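Local coordinates for flagellar brake protein YcgR (Escherichia coli, PDB 5Y6F), which acts as a flagellar brake that, when bound to cyclic di-GMP, binds components of the flagellar motor and slows swimming and swarming, at residues A[27-32]-A[40-45]; A[71-76]-A[84-89]; A[187-192]-A[210-215]. All coordinates share one frame; numbering follows the deposited sequence.

Contact 1: residues A[27-32]-A[40-45]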
# COMPACT_ATOMS: atom_id res chain seq x y z
N ALA A 27 15.38 -4.74 0.79
CA ALA A 27 15.49 -3.50 0.01
C ALA A 27 14.12 -2.83 -0.20
O ALA A 27 13.81 -2.35 -1.28
CB ALA A 27 16.16 -3.75 -1.35
N ILE A 28 13.28 -2.81 0.83
CA ILE A 28 11.98 -2.15 0.74
C ILE A 28 12.17 -0.64 0.67
O ILE A 28 12.75 -0.05 1.59
CB ILE A 28 11.07 -2.48 1.94
CG1 ILE A 28 10.80 -3.98 2.07
CG2 ILE A 28 9.75 -1.75 1.76
CD1 ILE A 28 10.23 -4.61 0.80
N PRO A 29 11.62 0.03 -0.33
CA PRO A 29 11.65 1.50 -0.35
C PRO A 29 11.02 2.10 0.89
O PRO A 29 10.02 1.61 1.41
CB PRO A 29 10.84 1.84 -1.61
CG PRO A 29 11.09 0.57 -2.55
CD PRO A 29 10.95 -0.55 -1.52
N LEU A 30 11.61 3.19 1.36
CA LEU A 30 11.10 3.92 2.50
C LEU A 30 10.57 5.27 2.01
O LEU A 30 11.19 5.92 1.18
CB LEU A 30 12.20 4.15 3.53
CG LEU A 30 12.99 2.98 4.12
CD1 LEU A 30 13.81 3.55 5.23
CD2 LEU A 30 12.14 1.81 4.67
N ARG A 31 9.43 5.69 2.52
CA ARG A 31 8.92 7.01 2.17
C ARG A 31 9.11 7.86 3.41
O ARG A 31 8.52 7.57 4.45
CB ARG A 31 7.46 6.96 1.74
CG ARG A 31 7.17 5.81 0.76
CD ARG A 31 5.90 6.03 -0.11
NE ARG A 31 5.94 5.27 -1.37
CZ ARG A 31 6.18 3.96 -1.45
NH1 ARG A 31 6.41 3.24 -0.33
NH2 ARG A 31 6.19 3.35 -2.64
N LEU A 32 10.01 8.85 3.33
CA LEU A 32 10.15 9.85 4.38
C LEU A 32 9.20 11.01 4.12
O LEU A 32 9.18 11.56 3.01
CB LEU A 32 11.58 10.38 4.45
CG LEU A 32 12.60 9.52 5.19
CD1 LEU A 32 12.70 8.25 4.46
CD2 LEU A 32 13.97 10.23 5.18
N ILE A 40 11.74 9.50 -1.26
CA ILE A 40 11.90 8.06 -1.27
C ILE A 40 13.35 7.73 -0.94
O ILE A 40 14.27 8.37 -1.46
CB ILE A 40 11.53 7.47 -2.64
CG1 ILE A 40 10.10 7.88 -3.01
CG2 ILE A 40 11.71 5.97 -2.57
CD1 ILE A 40 9.06 7.43 -1.98
N SER A 41 13.55 6.75 -0.06
CA SER A 41 14.88 6.39 0.41
C SER A 41 14.92 4.87 0.60
O SER A 41 14.03 4.13 0.15
CB SER A 41 15.21 7.15 1.71
OG SER A 41 16.47 6.76 2.21
N LYS A 42 15.92 4.39 1.31
CA LYS A 42 16.13 2.96 1.43
C LYS A 42 16.95 2.74 2.69
O LYS A 42 17.79 3.57 3.05
CB LYS A 42 16.85 2.43 0.19
CG LYS A 42 17.02 0.93 0.17
CD LYS A 42 17.45 0.42 -1.22
CE LYS A 42 16.44 0.82 -2.33
NZ LYS A 42 15.06 0.24 -2.20
N LEU A 43 16.72 1.61 3.34
CA LEU A 43 17.51 1.23 4.51
C LEU A 43 18.82 0.63 4.01
O LEU A 43 18.83 -0.45 3.40
CB LEU A 43 16.72 0.26 5.39
CG LEU A 43 17.21 0.16 6.83
CD1 LEU A 43 17.50 1.54 7.32
CD2 LEU A 43 16.15 -0.48 7.70
N LEU A 44 19.92 1.34 4.25
CA LEU A 44 21.23 0.96 3.74
C LEU A 44 21.96 0.06 4.72
O LEU A 44 22.72 -0.83 4.32
CB LEU A 44 22.07 2.21 3.49
CG LEU A 44 21.59 3.00 2.31
CD1 LEU A 44 22.42 4.26 2.16
CD2 LEU A 44 21.68 2.10 1.08
N ALA A 45 21.76 0.29 6.00
CA ALA A 45 22.40 -0.52 7.01
C ALA A 45 21.74 -0.18 8.33
O ALA A 45 21.21 0.93 8.51
CB ALA A 45 23.90 -0.28 7.06
O HOH W 1 15.01 -0.37 2.96
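L30 and S41 form the antiparallel hydrogen-bonded pair at the heart of this β hairpin. L30 N bonds to S41 O at 2.9 Å, and S41 N returns a bond to L30 O at 2.8 Å. L30 has the most surface buried by the pairing. Its CG stands beside the backbone N (chi1 -55°), which carries the isobutyl end across the neighbouring strand until CD1 is 4.0 Å from L43 N. On the same side, L32 CD1 lies against S41 CB.

I40 and K42 occupy the other side of the sheet. I40 lies alongside R31, both side chains pointing the same way, and its CD1 comes 3.7 Å from R31 CG, so a methyl lines the extended arginine chain. K42 is straight as far as CD and then folds back at chi3 and chi4 (-58° and -63°), bringing NZ to within 3.0 Å of A27 O. The ammonium approaches from above that carbonyl's plane. A27 ends a Schellman motif just after helix 13-25, and a positive group here probably complements the negative end of the helix dipole. Where the strands part, a water bridges them: it donates to I28 O at 2.7 Å and accepts from L43 N at 2.6 Å.

Around the hairpin, strand 71-77 pairs with 29-34, and A75 touches both I28 and L30. Strand 50-54 flanks the other side: S41 OG is hydrogen-bonded to D54 O, and L53 touches S41 and L43. Helix 13-25 packs on the L30 side through L23, which meets both I28 and L30.

Contact 2: residues A[71-76]-A[84-89]. With C2E (9,9'-[(2R,3R,3aS,5S,7aR,9R,10R,10aS,12S,14aR)-3,5,10,12-tetrahydroxy-5,12-dioxidooctahydro-2H,7H-difuro[3,2-d:3',2'-j][1,3,7,9,2,8]tetraoxadiphosphacyclododecine-2,9-diyl]bis(2-amino-1,9-dihydro-6H-purin-6-one)), chain D.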
# COMPACT_ATOMS: atom_id res chain seq x y z
N ILE A 71 10.24 13.17 11.68
CA ILE A 71 10.13 12.65 10.32
C ILE A 71 9.44 11.28 10.37
O ILE A 71 9.93 10.36 11.02
CB ILE A 71 11.51 12.54 9.66
CG1 ILE A 71 12.10 13.92 9.47
CG2 ILE A 71 11.43 11.78 8.34
CD1 ILE A 71 13.51 14.01 9.94
N THR A 72 8.33 11.14 9.64
CA THR A 72 7.63 9.87 9.56
C THR A 72 8.20 9.05 8.39
O THR A 72 8.47 9.59 7.30
CB THR A 72 6.11 10.09 9.45
OG1 THR A 72 5.71 10.85 10.58
CG2 THR A 72 5.32 8.80 9.53
N ILE A 73 8.49 7.79 8.67
CA ILE A 73 8.97 6.83 7.68
C ILE A 73 7.94 5.71 7.58
O ILE A 73 7.61 5.06 8.59
CB ILE A 73 10.34 6.28 8.08
CG1 ILE A 73 11.35 7.43 8.05
CG2 ILE A 73 10.76 5.17 7.14
CD1 ILE A 73 12.60 7.18 8.85
N THR A 74 7.43 5.46 6.38
CA THR A 74 6.54 4.33 6.16
C THR A 74 7.15 3.40 5.11
O THR A 74 7.89 3.83 4.21
CB THR A 74 5.14 4.77 5.69
OG1 THR A 74 5.25 5.32 4.38
CG2 THR A 74 4.57 5.87 6.60
N ALA A 75 6.87 2.10 5.24
CA ALA A 75 7.28 1.15 4.21
C ALA A 75 6.17 0.13 3.98
O ALA A 75 5.45 -0.26 4.90
CB ALA A 75 8.58 0.42 4.57
N GLU A 76 6.04 -0.29 2.76
CA GLU A 76 5.00 -1.22 2.34
C GLU A 76 5.65 -2.57 2.07
O GLU A 76 6.39 -2.70 1.10
CB GLU A 76 4.34 -0.67 1.07
CG GLU A 76 3.98 0.82 1.21
CD GLU A 76 3.44 1.46 -0.05
OE1 GLU A 76 3.50 0.84 -1.15
OE2 GLU A 76 2.94 2.60 0.08
N PHE A 84 7.14 4.34 11.40
CA PHE A 84 7.70 4.86 12.64
C PHE A 84 8.17 6.28 12.38
O PHE A 84 8.18 6.77 11.25
CB PHE A 84 8.88 4.02 13.16
CG PHE A 84 9.99 3.87 12.12
CD1 PHE A 84 9.86 2.96 11.06
CD2 PHE A 84 11.14 4.67 12.17
CE1 PHE A 84 10.89 2.83 10.07
CE2 PHE A 84 12.16 4.55 11.21
CZ PHE A 84 12.04 3.62 10.17
N THR A 85 8.60 6.92 13.46
CA THR A 85 9.00 8.31 13.49
C THR A 85 10.40 8.43 14.08
O THR A 85 10.76 7.70 15.00
CB THR A 85 8.02 9.11 14.35
OG1 THR A 85 6.79 9.24 13.63
CG2 THR A 85 8.54 10.44 14.54
N VAL A 86 11.18 9.39 13.56
CA VAL A 86 12.47 9.74 14.16
C VAL A 86 12.52 11.25 14.32
O VAL A 86 11.88 12.00 13.57
CB VAL A 86 13.67 9.21 13.34
CG1 VAL A 86 13.65 7.67 13.29
CG2 VAL A 86 13.68 9.79 11.93
N GLU A 87 13.28 11.71 15.31
CA GLU A 87 13.23 13.13 15.66
C GLU A 87 13.95 13.97 14.62
O GLU A 87 13.55 15.11 14.35
CB GLU A 87 13.81 13.36 17.06
CG GLU A 87 12.87 14.04 18.07
CD GLU A 87 13.60 14.97 19.04
OE1 GLU A 87 14.76 15.37 18.74
OE2 GLU A 87 13.03 15.32 20.11
N GLN A 88 15.02 13.43 14.03
CA GLN A 88 15.88 14.20 13.13
C GLN A 88 16.81 13.27 12.36
O GLN A 88 17.14 12.17 12.83
CB GLN A 88 16.71 15.24 13.88
CG GLN A 88 17.64 15.99 12.93
CD GLN A 88 18.27 17.22 13.53
OE1 GLN A 88 17.61 17.98 14.25
NE2 GLN A 88 19.55 17.44 13.22
N LEU A 89 17.22 13.71 11.17
CA LEU A 89 18.21 13.03 10.35
C LEU A 89 19.43 13.93 10.22
O LEU A 89 19.29 15.15 10.09
CB LEU A 89 17.65 12.65 8.96
CG LEU A 89 16.50 11.61 8.89
CD1 LEU A 89 16.01 11.38 7.46
CD2 LEU A 89 16.84 10.24 9.56
P1 C2E D . -2.26 -0.40 -1.45
O2P C2E D . -2.71 -1.88 -1.06
O1P C2E D . -1.96 -0.30 -2.91
O5' C2E D . -3.40 0.65 -1.02
C5' C2E D . -3.24 2.00 -1.55
C4' C2E D . -4.23 2.96 -0.95
O4' C2E D . -5.55 2.48 -1.20
C3' C2E D . -4.08 2.97 0.56
O3' C2E D . -3.10 3.90 0.97
C2' C2E D . -5.46 3.48 0.96
O2' C2E D . -5.63 4.86 0.73
C1' C2E D . -6.32 2.74 -0.05
N9 C2E D . -6.77 1.46 0.50
C8 C2E D . -6.38 0.21 0.14
N7 C2E D . -7.06 -0.65 0.83
C5 C2E D . -7.89 -0.01 1.65
C6 C2E D . -8.83 -0.41 2.61
O6 C2E D . -9.02 -1.59 2.83
N1 C2E D . -9.52 0.54 3.25
C2 C2E D . -9.30 1.85 2.99
N2 C2E D . -9.99 2.81 3.69
N3 C2E D . -8.41 2.23 2.11
C4 C2E D . -7.72 1.35 1.44
P11 C2E D . -2.41 3.84 2.39
O21 C2E D . -3.46 3.61 3.58
O11 C2E D . -1.44 4.92 2.56
O5A C2E D . -1.53 2.50 2.31
C5A C2E D . -0.43 2.49 1.45
C4A C2E D . 0.11 1.06 1.26
O4A C2E D . 0.50 0.46 2.51
C3A C2E D . -0.97 0.15 0.73
O3A C2E D . -0.97 0.15 -0.69
C2A C2E D . -0.48 -1.23 1.23
O2A C2E D . 0.74 -1.63 0.61
C1A C2E D . 0.04 -0.89 2.60
N91 C2E D . -0.89 -1.11 3.71
C81 C2E D . -1.53 -0.21 4.48
N71 C2E D . -2.18 -0.80 5.40
C51 C2E D . -2.02 -2.14 5.27
C61 C2E D . -2.48 -3.25 5.99
O61 C2E D . -3.19 -3.04 6.96
N11 C2E D . -2.13 -4.50 5.57
C21 C2E D . -1.29 -4.64 4.49
N21 C2E D . -0.90 -5.91 4.12
N31 C2E D . -0.80 -3.59 3.82
C41 C2E D . -1.17 -2.36 4.19
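I73 lies over one face of the F84 ring at the centre of this antiparallel β hairpin, formed by strands 71-77 and 80-86 of the PilZN domain. The CH-π contact runs from I73 CB to the ring centroid, 4.0 Å away and 20° off the normal, and I73 CD1 reaches F84 CE2 at 3.6 Å. The ring gets there because F84 CG takes the position between the backbone N and the carbonyl carbon (chi1 56°), which turns it under the isoleucine. Farther along the same side, I71 CD1 meets L89 CG at 4.0 Å, and the two side chains are set at a slant to each other. V86 CG2 fills in between, touching I71 CB and I73 CD1.

Two hydrogen-bonded pairs, I73 with F84 and I71 with V86, fix these side chains in register. I73 N gives F84 O a nearly linear bond of 2.8 Å. Outward from there, L32 of strand 29-34 and L53 of strand 50-54 each touch both I73 and L89, while P105 and L51 cover F84.

At the far end of strand 71-77, E76 reaches cyclic di-GMP, its chain extended beyond CG and its carboxylate making a long, weak ion pair with R31 NH1. Replacing E76 by an alanine would probably cost R31 even this weak ion pair and leave a gap beside the ligand's sugar. OE2 of E76 comes to 3.4 Å from C4A, a ribose carbon of the C2E in chain D.

Contact 3: residues A[187-192]-A[210-215]. With C2E (9,9'-[(2R,3R,3aS,5S,7aR,9R,10R,10aS,12S,14aR)-3,5,10,12-tetrahydroxy-5,12-dioxidooctahydro-2H,7H-difuro[3,2-d:3',2'-j][1,3,7,9,2,8]tetraoxadiphosphacyclododecine-2,9-diyl]bis(2-amino-1,9-dihydro-6H-purin-6-one)), chain C.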
# COMPACT_ATOMS: atom_id res chain seq x y z
N GLN A 187 -19.03 1.00 -1.67
CA GLN A 187 -18.82 2.36 -1.17
C GLN A 187 -17.40 2.84 -1.45
O GLN A 187 -16.42 2.16 -1.09
CB GLN A 187 -19.12 2.47 0.33
CG GLN A 187 -19.03 3.92 0.84
CD GLN A 187 -19.28 4.05 2.33
OE1 GLN A 187 -19.28 3.06 3.06
NE2 GLN A 187 -19.48 5.28 2.79
N LEU A 188 -17.28 4.00 -2.08
CA LEU A 188 -15.98 4.59 -2.38
C LEU A 188 -15.35 4.99 -1.06
O LEU A 188 -15.76 5.95 -0.42
CB LEU A 188 -16.14 5.80 -3.30
CG LEU A 188 -14.86 6.62 -3.46
CD1 LEU A 188 -13.75 5.69 -3.98
CD2 LEU A 188 -15.03 7.84 -4.37
N ILE A 189 -14.38 4.21 -0.58
CA ILE A 189 -13.86 4.48 0.75
C ILE A 189 -12.54 5.23 0.73
O ILE A 189 -12.18 5.84 1.74
CB ILE A 189 -13.70 3.19 1.58
CG1 ILE A 189 -12.69 2.26 0.90
CG2 ILE A 189 -15.06 2.52 1.79
CD1 ILE A 189 -12.61 0.91 1.54
N SER A 190 -11.81 5.20 -0.38
CA SER A 190 -10.54 5.92 -0.40
C SER A 190 -10.22 6.33 -1.82
O SER A 190 -10.43 5.56 -2.76
CB SER A 190 -9.39 5.10 0.19
OG SER A 190 -8.29 5.96 0.42
N ILE A 191 -9.77 7.57 -1.97
CA ILE A 191 -9.24 8.06 -3.24
C ILE A 191 -7.79 8.42 -3.00
O ILE A 191 -7.48 9.24 -2.12
CB ILE A 191 -10.03 9.27 -3.77
CG1 ILE A 191 -11.46 8.86 -4.11
CG2 ILE A 191 -9.29 9.86 -4.95
CD1 ILE A 191 -12.42 10.05 -4.22
N SER A 192 -6.90 7.83 -3.78
CA SER A 192 -5.47 8.00 -3.59
C SER A 192 -4.82 7.96 -4.97
O SER A 192 -5.51 7.93 -5.99
CB SER A 192 -4.91 6.90 -2.67
OG SER A 192 -5.13 5.58 -3.21
N SER A 210 -10.65 2.80 -3.94
CA SER A 210 -10.78 1.66 -3.04
C SER A 210 -12.26 1.52 -2.69
O SER A 210 -12.88 2.48 -2.24
CB SER A 210 -9.94 1.86 -1.80
OG SER A 210 -8.56 1.50 -1.95
N PHE A 211 -12.83 0.34 -2.96
CA PHE A 211 -14.24 0.07 -2.73
C PHE A 211 -14.37 -1.04 -1.73
O PHE A 211 -13.70 -2.07 -1.85
CB PHE A 211 -14.96 -0.33 -4.02
CG PHE A 211 -15.23 0.81 -4.95
CD1 PHE A 211 -16.35 1.61 -4.76
CD2 PHE A 211 -14.37 1.10 -5.99
CE1 PHE A 211 -16.61 2.67 -5.61
CE2 PHE A 211 -14.61 2.16 -6.87
CZ PHE A 211 -15.74 2.95 -6.67
N ARG A 212 -15.24 -0.84 -0.74
CA ARG A 212 -15.71 -1.95 0.07
C ARG A 212 -17.10 -2.32 -0.41
O ARG A 212 -17.93 -1.43 -0.64
CB ARG A 212 -15.74 -1.58 1.55
CG ARG A 212 -16.75 -0.50 1.96
CD ARG A 212 -16.78 -0.43 3.51
NE ARG A 212 -17.50 0.71 4.01
CZ ARG A 212 -17.02 1.57 4.91
NH1 ARG A 212 -15.80 1.41 5.42
NH2 ARG A 212 -17.78 2.60 5.30
N PHE A 213 -17.36 -3.62 -0.58
CA PHE A 213 -18.69 -4.07 -1.03
C PHE A 213 -19.71 -3.97 0.09
O PHE A 213 -19.43 -4.32 1.24
CB PHE A 213 -18.68 -5.52 -1.51
CG PHE A 213 -17.79 -5.79 -2.67
CD1 PHE A 213 -17.67 -4.90 -3.71
CD2 PHE A 213 -17.08 -6.98 -2.75
CE1 PHE A 213 -16.84 -5.18 -4.79
CE2 PHE A 213 -16.27 -7.27 -3.82
CZ PHE A 213 -16.15 -6.37 -4.84
N LEU A 214 -20.91 -3.52 -0.26
CA LEU A 214 -22.06 -3.54 0.63
C LEU A 214 -23.07 -4.57 0.13
O LEU A 214 -23.10 -4.91 -1.06
CB LEU A 214 -22.71 -2.15 0.69
CG LEU A 214 -22.56 -1.29 1.96
CD1 LEU A 214 -22.74 -2.13 3.24
CD2 LEU A 214 -21.25 -0.50 1.97
N ASN A 215 -23.86 -5.10 1.06
CA ASN A 215 -24.97 -6.03 0.77
C ASN A 215 -24.53 -7.18 -0.16
O ASN A 215 -25.11 -7.41 -1.22
CB ASN A 215 -26.16 -5.27 0.18
CG ASN A 215 -26.60 -4.08 1.04
OD1 ASN A 215 -26.69 -4.18 2.27
ND2 ASN A 215 -26.86 -2.95 0.39
P1 C2E C . -9.89 -5.70 4.98
O2P C2E C . -8.88 -6.06 3.80
O1P C2E C . -10.05 -6.85 5.89
O5' C2E C . -9.37 -4.39 5.71
C5' C2E C . -9.98 -4.14 6.97
C4' C2E C . -9.89 -2.68 7.39
O4' C2E C . -8.54 -2.29 7.58
C3' C2E C . -10.43 -1.73 6.30
O3' C2E C . -11.81 -1.46 6.47
C2' C2E C . -9.64 -0.45 6.55
O2' C2E C . -10.17 0.18 7.70
C1' C2E C . -8.27 -1.01 6.98
N9 C2E C . -7.31 -1.16 5.89
C8 C2E C . -6.96 -2.33 5.28
N7 C2E C . -6.06 -2.08 4.36
C5 C2E C . -5.81 -0.73 4.33
C6 C2E C . -4.97 0.12 3.57
O6 C2E C . -4.20 -0.25 2.69
N1 C2E C . -5.01 1.42 3.86
C2 C2E C . -5.83 1.91 4.80
N2 C2E C . -5.81 3.25 4.98
N3 C2E C . -6.61 1.16 5.50
C4 C2E C . -6.61 -0.15 5.31
P11 C2E C . -12.69 -0.84 5.24
O21 C2E C . -11.84 0.39 4.69
O11 C2E C . -14.04 -0.54 5.76
O5A C2E C . -12.72 -1.91 4.04
C5A C2E C . -13.43 -3.14 4.25
C4A C2E C . -13.01 -4.12 3.16
O4A C2E C . -13.05 -3.48 1.89
C3A C2E C . -11.53 -4.51 3.28
O3A C2E C . -11.36 -5.42 4.36
C2A C2E C . -11.29 -5.18 1.93
O2A C2E C . -11.78 -6.50 2.00
C1A C2E C . -12.21 -4.29 1.04
N91 C2E C . -11.42 -3.32 0.35
C81 C2E C . -11.33 -1.99 0.66
N71 C2E C . -10.50 -1.40 -0.16
C51 C2E C . -10.06 -2.35 -1.04
C61 C2E C . -9.17 -2.30 -2.08
O61 C2E C . -8.62 -1.26 -2.39
N11 C2E C . -8.92 -3.45 -2.69
C21 C2E C . -9.52 -4.60 -2.33
N21 C2E C . -9.23 -5.73 -3.04
N31 C2E C . -10.35 -4.66 -1.35
C41 C2E C . -10.61 -3.57 -0.71
O HOH W 2 -7.51 4.26 -3.03
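I189 and S190 both face S210, making a classic β bulge in an antiparallel strand pair of the PilZ domain. Among the backbone bonds, S210 O accepts a firm one from I189 N, at 2.8 Å, and a weak one from S190 N. S210 N returns a bond to S190 O. Beyond the bulge, Q187 and R212 form a hydrogen-bonded pair.

The polar side chains centre on R212. Its NH2 donates to Q187 OE1 at 2.7 Å and its NE adds a weak bond to the same oxygen; amide and guanidinium planes stand 71° apart, and the oxygen comes in at the guanidinium edge, tilted from its plane. Q187 NE2 is in turn bonded to G166 O, so the glutamine probably helps to position the arginine as a second-shell residue.

Van der Waals contacts follow: the methyl I189 CG2 lies over one face of the R212 guanidinium and 3.5 Å from R212 CG, while L188 CB against F211 CE1 is an apolar side-chain pair.

Further contacts are with cyclic di-GMP. With CG1 between its backbone N and carbonyl carbon (chi1 62°), I189 brings CD1 to 3.3 Å from C81 of the C2E in chain C. S210 OG donates to that molecule's O61 at 2.8 Å, while S190 OG bonds the second C2E. R212 NH1 grips the phosphate at its oxygen O11, 2.6 Å away.

In the fold
Contacts 1 and 2 are adjacent hairpins of one sheet, their centres 10 Å apart, joined where strands 29-34 and 71-77 run side by side. R31 N probably bonds to T74 O at 3.0 Å, and L32 CD2 packs on L89 CD1. Contact 3 belongs to the PilZ domain across the chain's centre, about 30 Å from contact 1 and 28 Å from contact 2 between centres; its nearest atoms are about 9 Å from contact 2. Cyclic di-GMP spans that interval: the C2E of chain D touches E76 of contact 2 and S190 of contact 3, whereas the side chain of R31 of contact 1 stays about 7 Å, nearest atoms, from that same C2E.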